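Local atomic coordinates of ricin B-related lectin (Polyporus squamosus, PDB entry 5MUA), a protein that binds galactose through a ricin-B-type beta-trefoil lectin domain and also carries a calcium-binding, papain-like protease domain that takes up the inhibitor E-64. Residues T61-N64 with S69-D72; A74-T79 with G92-W97; D185-I190 with G270-N275; T213-A218 with T263-Q268. All coordinates share one frame; numbering follows the deposited sequence. Where two conformers were deposited one is given.

Contact 1: residues T61-N64 with S69-D72; sequences TVRN and SYMD. With GAL (beta-D-galactopyranose), chain J.
R63 lies across the face of the Y70 ring where two successive strands of the beta-trefoil lectin domain, 59-64 and 70-73, meet around a short turn. The contact is a CH-pi interaction: R63 CG sits 3.9 Å from the Y70 ring centroid and only 11° off the ring normal. The arginine chain leaves CB trans to the main-chain nitrogen (chi1 -168°) and stays extended, running outward over the ring and bringing its guanidinium above the phenol oxygen, the two planes 23° apart. R63 NE and Y70 OH are 3.3 Å apart, but the angle is too poor for a hydrogen bond; NE is instead bonded to the backbone O of G68. T61 approaches the same ring from its edge, near the ring plane, with T61 CB 3.9 Å from Y70 CD2. V62 and M71 project together from the other side of the backbone, side by side, into buried surroundings.

R63 and Y70 form a non-hydrogen-bonded antiparallel pair, a single bridge between strands that splay apart. The flanking bonds prove the register: M71 N to V62 O measures 2.8 Å, and N64 N to S69 O is likewise 2.8 Å. Beyond the bridge a water takes over, accepting from V62 N at 3.0 Å and probably donating to M71 O. One residue further, D72 grips galactose with both carboxylate oxygens: the sugar's O3 donates to D72 OD2 at 2.6 Å, and its O4 to D72 OD1 at a very short 2.5 Å.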
# COMPACT_ATOMS: atom_id res chain seq x y z
N THR B 61 -16.46 -9.49 26.09
CA THR B 61 -15.89 -10.71 25.50
C THR B 61 -14.38 -10.51 25.50
O THR B 61 -13.89 -9.38 25.46
CB THR B 61 -16.37 -10.93 24.08
OG1 THR B 61 -16.29 -9.73 23.29
CG2 THR B 61 -17.77 -11.42 24.09
N VAL B 62 -13.66 -11.62 25.54
CA VAL B 62 -12.22 -11.66 25.56
C VAL B 62 -11.86 -12.62 24.44
O VAL B 62 -12.02 -13.84 24.53
CB VAL B 62 -11.67 -12.13 26.94
CG1 VAL B 62 -10.16 -12.26 26.92
CG2 VAL B 62 -12.16 -11.21 28.00
N ARG B 63 -11.44 -12.04 23.34
CA ARG B 63 -11.19 -12.77 22.08
C ARG B 63 -9.73 -12.87 21.77
O ARG B 63 -9.00 -11.89 21.90
CB ARG B 63 -11.92 -12.01 20.95
CG ARG B 63 -12.01 -12.76 19.66
CD ARG B 63 -12.67 -11.96 18.55
NE ARG B 63 -12.96 -12.88 17.48
CZ ARG B 63 -13.53 -12.55 16.33
NH1 ARG B 63 -13.82 -11.28 16.05
NH2 ARG B 63 -13.80 -13.50 15.48
N ASN B 64 -9.29 -14.03 21.31
CA ASN B 64 -7.90 -14.22 20.93
C ASN B 64 -7.70 -13.53 19.57
O ASN B 64 -8.38 -13.85 18.62
CB ASN B 64 -7.54 -15.70 20.90
CG ASN B 64 -6.07 -15.93 20.80
OD1 ASN B 64 -5.57 -16.22 19.73
ND2 ASN B 64 -5.36 -15.81 21.92
N SER B 69 -10.87 -17.17 18.25
CA SER B 69 -11.64 -17.92 19.27
C SER B 69 -11.91 -16.97 20.48
O SER B 69 -11.13 -16.09 20.82
CB SER B 69 -10.75 -19.07 19.83
OG SER B 69 -10.31 -19.93 18.85
N TYR B 70 -13.03 -17.22 21.12
CA TYR B 70 -13.44 -16.51 22.33
C TYR B 70 -13.10 -17.32 23.58
O TYR B 70 -13.38 -18.51 23.66
CB TYR B 70 -14.95 -16.24 22.28
CG TYR B 70 -15.29 -15.16 21.26
CD1 TYR B 70 -15.29 -15.42 19.89
CD2 TYR B 70 -15.53 -13.84 21.66
CE1 TYR B 70 -15.53 -14.44 18.96
CE2 TYR B 70 -15.87 -12.86 20.75
CZ TYR B 70 -15.85 -13.16 19.40
OH TYR B 70 -16.06 -12.17 18.52
N MET B 71 -12.58 -16.63 24.57
CA MET B 71 -12.33 -17.23 25.92
C MET B 71 -13.69 -17.68 26.47
O MET B 71 -14.67 -16.90 26.50
CB MET B 71 -11.72 -16.25 26.84
CG MET B 71 -11.30 -16.85 28.16
SD MET B 71 -10.59 -15.53 29.27
CE MET B 71 -8.88 -15.41 28.75
N ASP B 72 -13.77 -18.95 26.84
CA ASP B 72 -15.05 -19.60 27.06
C ASP B 72 -14.88 -20.55 28.28
O ASP B 72 -13.88 -21.27 28.40
CB ASP B 72 -15.41 -20.33 25.74
CG ASP B 72 -16.63 -21.33 25.84
OD1 ASP B 72 -16.58 -22.28 26.67
OD2 ASP B 72 -17.51 -21.20 24.95
C1 GAL J . -20.82 -26.10 25.37
C2 GAL J . -20.82 -24.58 25.45
C3 GAL J . -19.71 -23.91 24.67
C4 GAL J . -18.38 -24.58 25.01
C5 GAL J . -18.50 -26.13 24.87
C6 GAL J . -17.26 -26.88 25.33
O1 GAL J . -21.72 -26.54 26.34
O2 GAL J . -22.08 -24.11 24.94
O3 GAL J . -19.77 -22.49 24.99
O4 GAL J . -18.08 -24.22 26.39
O5 GAL J . -19.57 -26.64 25.68
O6 GAL J . -17.45 -28.25 25.03
O HOH W 1 -15.12 -14.21 25.48

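Contact 2: residues A74-T79 with G92-W97; sequences AGHAAT and GDNQKW. With GAL (beta-D-galactopyranose), chain J.
The imidazole of H76 and the side-chain amide of N94 stack on each other, their planes 25° apart, and this pair is the whole of the direct contact between the two loops. Packing here is tight. N94 CG lies 3.2 Å above the imidazole plane, displaced toward the rim, and N94 OD1 comes within 3.1 Å of H76 CE1. No direct hydrogen bond joins the two; stacking brings them together, and the sugar is their shared partner. N94 CG stands between its backbone N and carbonyl carbon (chi1 70°), which lifts the amide against the ring and aims ND2 at the ligand. N94 ND2 donates to galactose O3 at 2.9 Å in an almost straight bond (175°), and it also donates to the backbone O of L73. H76 NE2 and galactose O2 are hydrogen-bonded at 2.7 Å, and either could be the donor, while G75 N donates to O4 at 2.9 Å.

The opposite end of the imidazole is looser and watery. H76 ND1 reaches a water lying in the ring plane at 2.6 Å, and that water accepts from N94 N at 2.9 Å, supplying a hydrogen-bonded link that the two side chains do not make directly. From A77 to T79 the chain leaves the interface, ending exposed. With D72, the residues G75, H76 and N94 hydrogen-bond galactose in the pocket of a ricin-B-type beta-trefoil: an acidic side chain, a backbone N-H, an amide and a ring nitrogen reading adjacent sugar hydroxyls.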
# COMPACT_ATOMS: atom_id res chain seq x y z
N ALA B 74 -15.80 -23.77 29.76
CA ALA B 74 -16.24 -25.00 29.11
C ALA B 74 -17.51 -25.54 29.69
O ALA B 74 -17.66 -25.70 30.93
CB ALA B 74 -15.13 -26.09 29.17
N GLY B 75 -18.48 -25.74 28.84
CA GLY B 75 -19.73 -26.35 29.27
C GLY B 75 -20.59 -25.51 30.23
O GLY B 75 -21.57 -26.02 30.83
N HIS B 76 -20.31 -24.22 30.33
CA HIS B 76 -20.98 -23.29 31.21
C HIS B 76 -20.86 -23.72 32.70
O HIS B 76 -21.67 -23.29 33.50
CB HIS B 76 -22.49 -23.13 30.88
CG HIS B 76 -22.78 -22.97 29.42
ND1 HIS B 76 -23.19 -21.77 28.90
CD2 HIS B 76 -22.80 -23.86 28.41
CE1 HIS B 76 -23.37 -21.91 27.59
NE2 HIS B 76 -23.10 -23.16 27.28
N ALA B 77 -19.90 -24.58 33.02
CA ALA B 77 -19.88 -25.22 34.35
C ALA B 77 -19.22 -24.29 35.43
O ALA B 77 -18.12 -23.68 35.25
CB ALA B 77 -19.17 -26.56 34.27
N ALA B 78 -19.92 -24.22 36.55
CA ALA B 78 -19.49 -23.43 37.70
C ALA B 78 -18.54 -24.24 38.57
O ALA B 78 -17.92 -23.71 39.50
CB ALA B 78 -20.73 -23.02 38.53
N THR B 79 -18.43 -25.51 38.28
CA THR B 79 -17.61 -26.39 39.09
C THR B 79 -16.17 -25.97 39.10
O THR B 79 -15.61 -25.50 38.09
CB THR B 79 -17.81 -27.88 38.73
OG1 THR B 79 -17.36 -28.75 39.78
CG2 THR B 79 -17.19 -28.26 37.45
N GLY B 92 -23.21 -16.71 24.27
CA GLY B 92 -23.58 -17.25 25.58
C GLY B 92 -22.92 -16.45 26.70
O GLY B 92 -21.86 -15.81 26.53
N ASP B 93 -23.49 -16.55 27.89
CA ASP B 93 -22.98 -15.83 29.03
C ASP B 93 -21.66 -16.44 29.57
O ASP B 93 -20.93 -15.77 30.36
CB ASP B 93 -24.03 -15.79 30.11
CG ASP B 93 -25.06 -14.71 29.85
OD1 ASP B 93 -24.82 -13.80 29.03
OD2 ASP B 93 -26.06 -14.75 30.55
N ASN B 94 -21.36 -17.66 29.14
CA ASN B 94 -20.07 -18.31 29.47
C ASN B 94 -18.95 -17.84 28.54
O ASN B 94 -17.85 -18.37 28.58
CB ASN B 94 -20.15 -19.83 29.44
CG ASN B 94 -20.33 -20.39 28.00
OD1 ASN B 94 -21.09 -19.81 27.20
ND2 ASN B 94 -19.65 -21.47 27.69
N GLN B 95 -19.22 -16.91 27.65
CA GLN B 95 -18.15 -16.13 26.93
C GLN B 95 -18.12 -14.65 27.30
O GLN B 95 -17.47 -13.84 26.63
CB GLN B 95 -18.32 -16.28 25.39
CG GLN B 95 -18.27 -17.75 24.98
CD GLN B 95 -18.36 -17.95 23.51
OE1 GLN B 95 -18.68 -16.99 22.74
NE2 GLN B 95 -17.95 -19.14 23.05
N LYS B 96 -18.89 -14.26 28.32
CA LYS B 96 -18.90 -12.92 28.81
C LYS B 96 -18.23 -12.90 30.16
O LYS B 96 -18.45 -13.81 31.00
CB LYS B 96 -20.32 -12.40 28.96
CG LYS B 96 -21.01 -12.19 27.60
CD LYS B 96 -22.45 -11.69 27.81
CE LYS B 96 -23.07 -11.08 26.57
NZ LYS B 96 -23.36 -12.09 25.56
N TRP B 97 -17.43 -11.87 30.34
CA TRP B 97 -16.47 -11.77 31.46
C TRP B 97 -16.55 -10.41 32.14
O TRP B 97 -16.50 -9.38 31.46
CB TRP B 97 -15.06 -12.03 30.94
CG TRP B 97 -14.93 -13.38 30.33
CD1 TRP B 97 -14.98 -13.69 29.01
CD2 TRP B 97 -14.77 -14.63 31.02
NE1 TRP B 97 -14.89 -15.02 28.85
CE2 TRP B 97 -14.75 -15.64 30.05
CE3 TRP B 97 -14.67 -14.99 32.36
CZ2 TRP B 97 -14.57 -17.00 30.36
CZ3 TRP B 97 -14.45 -16.37 32.69
CH2 TRP B 97 -14.45 -17.36 31.73
C1 GAL J . -20.82 -26.10 25.37
C2 GAL J . -20.82 -24.58 25.45
C3 GAL J . -19.71 -23.91 24.67
C4 GAL J . -18.38 -24.58 25.01
C5 GAL J . -18.50 -26.13 24.87
C6 GAL J . -17.26 -26.88 25.33
O1 GAL J . -21.72 -26.54 26.34
O2 GAL J . -22.08 -24.11 24.94
O3 GAL J . -19.77 -22.49 24.99
O4 GAL J . -18.08 -24.22 26.39
O5 GAL J . -19.57 -26.64 25.68
O6 GAL J . -17.45 -28.25 25.03
O HOH W 2 -23.82 -19.24 29.04

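Contact 3: residues D185-I190 with G270-N275; sequences DQISSI and GTYSAN
Y272 reaches from strand 271-273 to S188 and I187 on helix 184-194, tying strand to helix in the papain-like protease part of the chain. Its CB points toward the helix, and CG lies anti to the carbonyl carbon (chi1 -68°), which sends the ring end-on at the helix. Along the shaft the ring has neighbours outside the two segments: F265 packs edge-to-face with it, and R184 makes a cation-pi contact. Farther out, CE1 comes 3.7 Å from S188 OG, which lies at the ring edge in its plane. CZ has both neighbours, S188 OG at 3.9 Å and, obliquely, I187 CG2 at 4.2 Å.

Most of the contact gathers at the tip. Y272 OH is 3.4 Å from I187 CB, and the CG2 branch of I187, placed anti to its own backbone N, crowds the same oxygen. Against this apolar flank the hydroxyl finds one polar partner across the contact, S188 OG at 3.0 Å; either could be the donor. The phenol oxygen thus ends between a polar partner, S188 OG, and the apolar side chain of I187.

S188 OG has further duties: a weak hydrogen bond to R184 O in its own helix, and a water that links it back to the start of the second segment. That water lies 2.5 Å from S188 OG and donates to G270 O at 2.9 Å.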
# COMPACT_ATOMS: atom_id res chain seq x y z
N ASP B 185 10.21 -5.80 16.77
CA ASP B 185 10.47 -7.09 16.19
C ASP B 185 9.49 -7.42 15.14
O ASP B 185 9.83 -7.96 14.09
CB ASP B 185 10.48 -8.17 17.28
CG ASP B 185 11.75 -8.14 18.14
OD1 ASP B 185 12.77 -7.59 17.77
OD2 ASP B 185 11.71 -8.77 19.22
N GLN B 186 8.22 -7.08 15.40
CA GLN B 186 7.19 -7.40 14.46
C GLN B 186 7.29 -6.54 13.17
O GLN B 186 7.21 -7.11 12.08
CB GLN B 186 5.82 -7.21 15.09
CG GLN B 186 5.50 -8.30 16.14
CD GLN B 186 4.40 -7.87 17.09
OE1 GLN B 186 4.04 -6.69 17.14
NE2 GLN B 186 3.91 -8.80 17.88
N ILE B 187 7.48 -5.24 13.34
CA ILE B 187 7.67 -4.31 12.23
C ILE B 187 8.82 -4.78 11.41
O ILE B 187 8.73 -4.92 10.19
CB ILE B 187 7.86 -2.88 12.71
CG1 ILE B 187 6.51 -2.36 13.30
CG2 ILE B 187 8.20 -1.94 11.57
CD1 ILE B 187 6.77 -1.24 14.28
N SER B 188 9.95 -5.01 12.05
CA SER B 188 11.08 -5.51 11.32
C SER B 188 10.89 -6.84 10.60
O SER B 188 11.41 -7.01 9.50
CB SER B 188 12.31 -5.53 12.22
OG SER B 188 12.69 -4.20 12.46
N SER B 189 10.15 -7.78 11.18
CA SER B 189 9.94 -9.08 10.54
C SER B 189 9.07 -8.89 9.27
O SER B 189 9.33 -9.48 8.25
CB SER B 189 9.38 -10.15 11.51
OG SER B 189 7.99 -9.96 11.70
N ILE B 190 8.09 -8.01 9.35
CA ILE B 190 7.23 -7.68 8.16
C ILE B 190 8.09 -7.06 7.08
O ILE B 190 7.94 -7.38 5.92
CB ILE B 190 6.04 -6.73 8.54
CG1 ILE B 190 5.09 -7.43 9.48
CG2 ILE B 190 5.23 -6.29 7.28
CD1 ILE B 190 4.21 -6.47 10.29
N GLY B 270 14.90 -0.31 6.52
CA GLY B 270 14.49 -0.93 7.78
C GLY B 270 14.97 -0.24 9.07
O GLY B 270 14.93 -0.86 10.12
N THR B 271 15.42 1.01 8.99
CA THR B 271 15.94 1.75 10.13
C THR B 271 14.90 2.65 10.73
O THR B 271 13.93 3.01 10.08
CB THR B 271 17.19 2.54 9.80
OG1 THR B 271 16.89 3.48 8.77
CG2 THR B 271 18.38 1.62 9.33
N TYR B 272 15.12 2.97 11.99
CA TYR B 272 14.24 3.73 12.81
C TYR B 272 14.98 5.02 13.10
O TYR B 272 16.21 5.03 13.14
CB TYR B 272 13.94 2.95 14.11
CG TYR B 272 13.13 1.69 13.97
CD1 TYR B 272 13.73 0.50 13.69
CD2 TYR B 272 11.74 1.68 14.11
CE1 TYR B 272 13.02 -0.65 13.52
CE2 TYR B 272 11.02 0.52 13.96
CZ TYR B 272 11.67 -0.66 13.65
OH TYR B 272 11.01 -1.90 13.51
N SER B 273 14.23 6.10 13.28
CA SER B 273 14.76 7.40 13.61
C SER B 273 13.79 8.05 14.62
O SER B 273 12.56 7.91 14.51
CB SER B 273 14.82 8.23 12.34
OG SER B 273 14.93 9.61 12.65
N ALA B 274 14.34 8.72 15.62
CA ALA B 274 13.57 9.51 16.56
C ALA B 274 13.26 10.89 16.00
O ALA B 274 12.25 11.46 16.39
CB ALA B 274 14.31 9.61 17.91
N ASN B 275 14.05 11.43 15.06
CA ASN B 275 13.86 12.82 14.55
C ASN B 275 13.33 12.95 13.08
O ASN B 275 13.33 14.06 12.51
CB ASN B 275 15.20 13.57 14.60
CG ASN B 275 16.25 12.99 13.62
OD1 ASN B 275 16.23 11.81 13.27
ND2 ASN B 275 17.15 13.85 13.15
O HOH W 3 13.61 -3.42 10.27

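Contact 4: residues T213-A218 with T263-Q268; sequences TVFKGA and TFFEPQ
F215 and F265 meet ring to ring with F265 CE2 over one face of F215, the closest atoms being F215 CE2 and F265 CE2 at 3.4 Å. The planes are 30° apart but slid, with centroids separated by 5.0 Å, so overlap is slight. Nearer the helix backbone, F215 CB rests on P267 CB at 3.8 Å. Both phenylalanines hold CG anti to the backbone N (chi1 -176° for F215), which carries their rings into the interface between helix and strand.

The next shell surrounds this pair. W191 packs edge-to-face against both rings, and its NE1 donates to P267 O. The chain around the proline is braced by E266, whose OE1 uses its anti lone pair to accept Q268 N at 3.0 Å, while OE2 is hydrogen-bonded to NE2 of H248, a residue of the E-64 pocket.

Farther out, helix 208-226 begins at C208, also in that pocket, consistent with the long helix of papain-like proteases. It packs through F215 onto I187 and I190 of helix 184-194 and N251 of strand 246-255, while V214 and K216 pack on G217 and T213 of the second subunit.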
# COMPACT_ATOMS: atom_id res chain seq x y z
N THR B 213 4.50 3.52 0.66
CA THR B 213 3.14 3.04 0.39
C THR B 213 3.09 1.53 0.37
O THR B 213 2.15 0.95 0.89
CB THR B 213 2.63 3.62 -0.96
OG1 THR B 213 2.51 5.00 -0.80
CG2 THR B 213 1.21 3.07 -1.31
N VAL B 214 4.05 0.88 -0.28
CA VAL B 214 4.08 -0.55 -0.38
C VAL B 214 4.28 -1.14 1.04
O VAL B 214 3.61 -2.12 1.37
CB VAL B 214 5.15 -1.08 -1.38
CG1 VAL B 214 5.33 -2.59 -1.28
CG2 VAL B 214 4.73 -0.72 -2.80
N PHE B 215 5.19 -0.57 1.83
CA PHE B 215 5.38 -1.09 3.20
C PHE B 215 4.08 -1.01 4.00
O PHE B 215 3.72 -2.01 4.69
CB PHE B 215 6.56 -0.45 3.94
CG PHE B 215 6.80 -1.07 5.29
CD1 PHE B 215 7.04 -2.43 5.37
CD2 PHE B 215 6.75 -0.31 6.44
CE1 PHE B 215 7.22 -3.05 6.61
CE2 PHE B 215 6.89 -0.91 7.68
CZ PHE B 215 7.20 -2.26 7.73
N LYS B 216 3.39 0.12 3.90
CA LYS B 216 2.11 0.28 4.54
C LYS B 216 1.12 -0.80 4.18
O LYS B 216 0.37 -1.36 5.06
CB LYS B 216 1.57 1.70 4.44
CG LYS B 216 0.22 1.88 5.10
CD LYS B 216 -0.20 3.33 5.26
CE LYS B 216 -1.65 3.37 5.74
NZ LYS B 216 -1.85 2.68 7.05
N GLY B 217 1.08 -1.10 2.90
CA GLY B 217 0.28 -2.25 2.46
C GLY B 217 0.74 -3.61 2.94
O GLY B 217 -0.11 -4.53 3.26
N ALA B 218 2.06 -3.78 3.02
CA ALA B 218 2.62 -5.02 3.58
C ALA B 218 2.14 -5.28 5.02
O ALA B 218 1.85 -6.39 5.38
CB ALA B 218 4.15 -5.02 3.52
N THR B 263 7.66 7.46 16.39
CA THR B 263 8.94 6.98 15.91
C THR B 263 8.81 6.88 14.38
O THR B 263 7.75 6.58 13.88
CB THR B 263 9.26 5.63 16.50
OG1 THR B 263 9.41 5.81 17.91
CG2 THR B 263 10.63 5.14 16.04
N PHE B 264 9.91 7.12 13.67
CA PHE B 264 9.90 7.11 12.21
C PHE B 264 10.68 5.92 11.71
O PHE B 264 11.60 5.35 12.38
CB PHE B 264 10.36 8.46 11.68
CG PHE B 264 9.64 9.59 12.28
CD1 PHE B 264 8.43 10.02 11.77
CD2 PHE B 264 10.13 10.19 13.45
CE1 PHE B 264 7.74 11.07 12.35
CE2 PHE B 264 9.42 11.21 14.08
CZ PHE B 264 8.23 11.67 13.54
N PHE B 265 10.27 5.46 10.53
CA PHE B 265 10.74 4.25 9.95
C PHE B 265 11.03 4.48 8.46
O PHE B 265 10.23 5.08 7.73
CB PHE B 265 9.71 3.13 10.15
CG PHE B 265 10.17 1.78 9.62
CD1 PHE B 265 11.05 0.99 10.36
CD2 PHE B 265 9.73 1.28 8.40
CE1 PHE B 265 11.45 -0.26 9.91
CE2 PHE B 265 10.14 0.03 7.93
CZ PHE B 265 10.99 -0.74 8.67
N GLU B 266 12.23 4.08 8.04
CA GLU B 266 12.67 4.22 6.66
C GLU B 266 12.45 2.91 5.91
O GLU B 266 13.22 1.97 6.09
CB GLU B 266 14.14 4.65 6.61
CG GLU B 266 14.73 4.64 5.21
CD GLU B 266 13.84 5.45 4.29
OE1 GLU B 266 13.22 4.85 3.45
OE2 GLU B 266 13.80 6.66 4.48
N PRO B 267 11.42 2.81 5.03
CA PRO B 267 11.12 1.52 4.44
C PRO B 267 12.12 1.07 3.32
O PRO B 267 12.05 -0.06 2.90
CB PRO B 267 9.71 1.75 3.81
CG PRO B 267 9.69 3.19 3.52
CD PRO B 267 10.36 3.79 4.73
N GLN B 268 13.04 1.93 2.91
CA GLN B 268 14.12 1.50 2.02
C GLN B 268 15.16 0.66 2.72
O GLN B 268 15.71 -0.21 2.05
CB GLN B 268 14.88 2.66 1.42
CG GLN B 268 13.98 3.40 0.47
CD GLN B 268 14.70 4.53 -0.18
OE1 GLN B 268 15.84 4.37 -0.66
NE2 GLN B 268 14.07 5.65 -0.22

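Overall arrangement
Contacts 1 and 2 build one sugar site: their centres lie 11 Å apart, both touch the galactose, and they are tied directly by D72 OD2 to Q95 NE2 (2.8 Å) and M71 O to W97 NE1 (3.0 Å), both probable hydrogen bonds. Contacts 3 and 4, with centres 9 Å apart, share the packing between helices 184-194 and 208-226 and the paired strands 261-266 and 271-273; T271 O to E266 N, 2.9 Å, is a probable bond between them. The two groups stand on opposite sides of the chain's centre, contacts 2 and 4 being 43 Å apart between centres. Contact 4 comes nearer the inhibitor, the P267 side chain lying about 9 Å from E-64.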